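PDB 4OM9: serine protease pet from Escherichia coli, which is a secreted autotransporter enterotoxin of enteroaggregative strains that acts as a serine protease and probably cleaves alpha-fodrin in host cells. Local coordinates for residues A[650-655]-A[671-676]. Numbering follows the deposited sequence.
Sequences KFTGGI and TLNTVS
Phe651 and Thr671 join the two strands through the backbone: Thr671 N donates to Phe651 O at 2.8 Å, and Thr671 O accepts Gly653 N at 3.1 Å, the parallel pattern around Thr652. Thr652 and Thr671 stand side by side on one face, each hydroxyl lying beside its own backbone N (chi1 -64° and -57°). A water ties the two together, 2.7 Å from Thr652 OG1 and 2.8 Å from Thr671 OG1, and donates a hydrogen bond to Phe651 O, which thus accepts two. Thr671 O also takes a weak bond from Asn673 N across the inverse gamma turn centred on Leu672. There the strand pairing gives way: Gly653 O accepts a weak bond from Thr674 N (3.4 Å), supplemented by a CA-H...O contact from Leu672 CA at 3.1 Å. Past the turn, a side chain replaces a main-chain acceptor, Ser676 OG receiving Ile655 N at 3.0 Å. On the inner side, Leu672 CD2 meets the edge of the Phe651 ring at CE2 and approaches Ile655, while Leu672 also touches Leu697 of strand 697-699, in the next coil. Successive coils that pair in parallel along a strand and stay linked by looser bonds at the corner fit the right-handed beta-helix of autotransporter passenger domains.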
ATOM      1  N   LYS A 650      -0.369  -2.537 -10.177  1.00 36.88           N
ATOM      2  CA  LYS A 650      -0.863  -3.864 -10.532  1.00 39.12           C
ATOM      3  C   LYS A 650      -2.384  -3.979 -10.572  1.00 37.54           C
ATOM      4  O   LYS A 650      -3.069  -3.655  -9.592  1.00 37.22           O
ATOM      5  CB  LYS A 650      -0.340  -4.918  -9.559  1.00 39.10           C
ATOM      6  CG  LYS A 650       1.134  -5.186  -9.609  1.00 46.46           C
ATOM      7  CD  LYS A 650       1.400  -6.504  -8.909  1.00 44.40           C
ATOM      8  CE  LYS A 650       2.873  -6.903  -8.968  1.00 59.23           C
ATOM      9  NZ  LYS A 650       3.718  -6.019  -8.127  1.00 60.28           N
ATOM     10  N   PHE A 651      -2.904  -4.472 -11.689  1.00 35.03           N
ATOM     11  CA  PHE A 651      -4.293  -4.904 -11.702  1.00 34.70           C
ATOM     12  C   PHE A 651      -4.389  -6.362 -12.111  1.00 35.51           C
ATOM     13  O   PHE A 651      -3.748  -6.811 -13.069  1.00 36.08           O
ATOM     14  CB  PHE A 651      -5.174  -4.054 -12.618  1.00 34.08           C
ATOM     15  CG  PHE A 651      -6.588  -4.548 -12.679  1.00 33.97           C
ATOM     16  CD1 PHE A 651      -7.442  -4.370 -11.593  1.00 33.67           C
ATOM     17  CD2 PHE A 651      -7.052  -5.245 -13.781  1.00 34.31           C
ATOM     18  CE1 PHE A 651      -8.729  -4.850 -11.631  1.00 35.53           C
ATOM     19  CE2 PHE A 651      -8.341  -5.729 -13.827  1.00 34.38           C
ATOM     20  CZ  PHE A 651      -9.183  -5.536 -12.761  1.00 35.18           C
ATOM     21  N   THR A 652      -5.194  -7.088 -11.357  1.00 35.66           N
ATOM     22  CA  THR A 652      -5.428  -8.496 -11.573  1.00 36.54           C
ATOM     23  C   THR A 652      -6.924  -8.766 -11.440  1.00 38.55           C
ATOM     24  O   THR A 652      -7.535  -8.462 -10.391  1.00 37.37           O
ATOM     25  CB  THR A 652      -4.648  -9.343 -10.568  1.00 37.89           C
ATOM     26  OG1 THR A 652      -3.248  -9.152 -10.788  1.00 39.03           O
ATOM     27  CG2 THR A 652      -4.985 -10.820 -10.716  1.00 38.51           C
ATOM     28  N   GLY A 653      -7.508  -9.331 -12.496  1.00 46.55           N
ATOM     29  CA  GLY A 653      -8.922  -9.670 -12.500  1.00 44.00           C
ATOM     30  C   GLY A 653      -9.532  -9.558 -13.882  1.00 47.44           C
ATOM     31  O   GLY A 653      -8.889  -9.881 -14.874  1.00 47.99           O
ATOM     32  N   GLY A 654     -10.775  -9.102 -13.958  1.00 48.00           N
ATOM     33  CA  GLY A 654     -11.434  -8.966 -15.243  1.00 47.43           C
ATOM     34  C   GLY A 654     -12.150  -7.642 -15.386  1.00 41.25           C
ATOM     35  O   GLY A 654     -12.394  -6.957 -14.389  1.00 38.56           O
ATOM     36  N   ILE A 655     -12.486  -7.294 -16.628  1.00 37.44           N
ATOM     37  CA  ILE A 655     -13.157  -6.036 -16.941  1.00 35.11           C
ATOM     38  C   ILE A 655     -14.377  -6.200 -17.877  1.00 38.98           C
ATOM     39  O   ILE A 655     -14.262  -6.625 -19.045  1.00 39.00           O
ATOM     40  CB  ILE A 655     -12.167  -5.030 -17.579  1.00 34.51           C
ATOM     41  CG1 ILE A 655     -10.896  -4.883 -16.716  1.00 34.22           C
ATOM     42  CG2 ILE A 655     -12.845  -3.690 -17.803  1.00 34.19           C
ATOM     43  CD1 ILE A 655     -10.027  -3.664 -17.038  1.00 33.78           C
ATOM     44  N   THR A 671      -2.986  -8.435 -15.195  1.00 37.58           N
ATOM     45  CA  THR A 671      -3.271  -9.843 -15.438  1.00 38.42           C
ATOM     46  C   THR A 671      -4.771 -10.139 -15.542  1.00 38.00           C
ATOM     47  O   THR A 671      -5.463 -10.306 -14.540  1.00 41.53           O
ATOM     48  CB  THR A 671      -2.688 -10.716 -14.337  1.00 39.32           C
ATOM     49  OG1 THR A 671      -1.279 -10.475 -14.242  1.00 39.91           O
ATOM     50  CG2 THR A 671      -2.954 -12.190 -14.625  1.00 40.40           C
ATOM     51  N   LEU A 672      -5.281 -10.211 -16.758  1.00 37.93           N
ATOM     52  CA  LEU A 672      -6.685 -10.495 -16.926  1.00 37.72           C
ATOM     53  C   LEU A 672      -6.933 -11.991 -16.823  1.00 43.13           C
ATOM     54  O   LEU A 672      -6.901 -12.707 -17.823  1.00 45.63           O
ATOM     55  CB  LEU A 672      -7.175  -9.944 -18.252  1.00 37.30           C
ATOM     56  CG  LEU A 672      -6.891  -8.445 -18.395  1.00 39.69           C
ATOM     57  CD1 LEU A 672      -7.454  -7.895 -19.702  1.00 36.19           C
ATOM     58  CD2 LEU A 672      -7.434  -7.670 -17.202  1.00 35.80           C
ATOM     59  N   ASN A 673      -7.172 -12.461 -15.598  1.00 44.51           N
ATOM     60  CA  ASN A 673      -7.479 -13.871 -15.358  1.00 41.60           C
ATOM     61  C   ASN A 673      -8.960 -14.100 -15.075  1.00 44.17           C
ATOM     62  O   ASN A 673      -9.355 -15.145 -14.565  1.00 50.88           O
ATOM     63  CB  ASN A 673      -6.617 -14.433 -14.212  1.00 47.08           C
ATOM     64  CG  ASN A 673      -6.845 -13.726 -12.872  1.00 44.55           C
ATOM     65  OD1 ASN A 673      -7.727 -12.883 -12.726  1.00 48.27           O
ATOM     66  ND2 ASN A 673      -6.048 -14.091 -11.885  1.00 41.10           N
ATOM     67  N   THR A 674      -9.770 -13.109 -15.430  1.00 44.64           N
ATOM     68  CA  THR A 674     -11.222 -13.221 -15.402  1.00 42.74           C
ATOM     69  C   THR A 674     -11.739 -12.713 -16.742  1.00 44.43           C
ATOM     70  O   THR A 674     -11.170 -11.781 -17.306  1.00 44.57           O
ATOM     71  CB  THR A 674     -11.837 -12.410 -14.219  1.00 44.19           C
ATOM     72  OG1 THR A 674     -11.809 -13.202 -13.027  1.00 47.55           O
ATOM     73  CG2 THR A 674     -13.262 -12.013 -14.513  1.00 40.98           C
ATOM     74  N   VAL A 675     -12.808 -13.326 -17.245  1.00 46.96           N
ATOM     75  CA  VAL A 675     -13.319 -13.030 -18.582  1.00 51.73           C
ATOM     76  C   VAL A 675     -13.643 -11.555 -18.783  1.00 49.73           C
ATOM     77  O   VAL A 675     -14.396 -10.974 -18.021  1.00 51.88           O
ATOM     78  CB  VAL A 675     -14.592 -13.859 -18.889  1.00 55.03           C
ATOM     79  CG1 VAL A 675     -15.176 -13.454 -20.238  1.00 55.11           C
ATOM     80  CG2 VAL A 675     -14.284 -15.351 -18.852  1.00 55.52           C
ATOM     81  N   SER A 676     -13.082 -10.961 -19.830  1.00 48.93           N
ATOM     82  CA  SER A 676     -13.283  -9.543 -20.111  1.00 46.59           C
ATOM     83  C   SER A 676     -14.163  -9.304 -21.340  1.00 48.89           C
ATOM     84  O   SER A 676     -13.999  -9.939 -22.388  1.00 51.19           O
ATOM     85  CB  SER A 676     -11.935  -8.839 -20.297  1.00 43.91           C
ATOM     86  OG  SER A 676     -11.310  -8.616 -19.049  1.00 41.56           O
TER
HETATM   87  O   HOH W   1      -1.177  -8.384 -12.328  1.00 57.23           O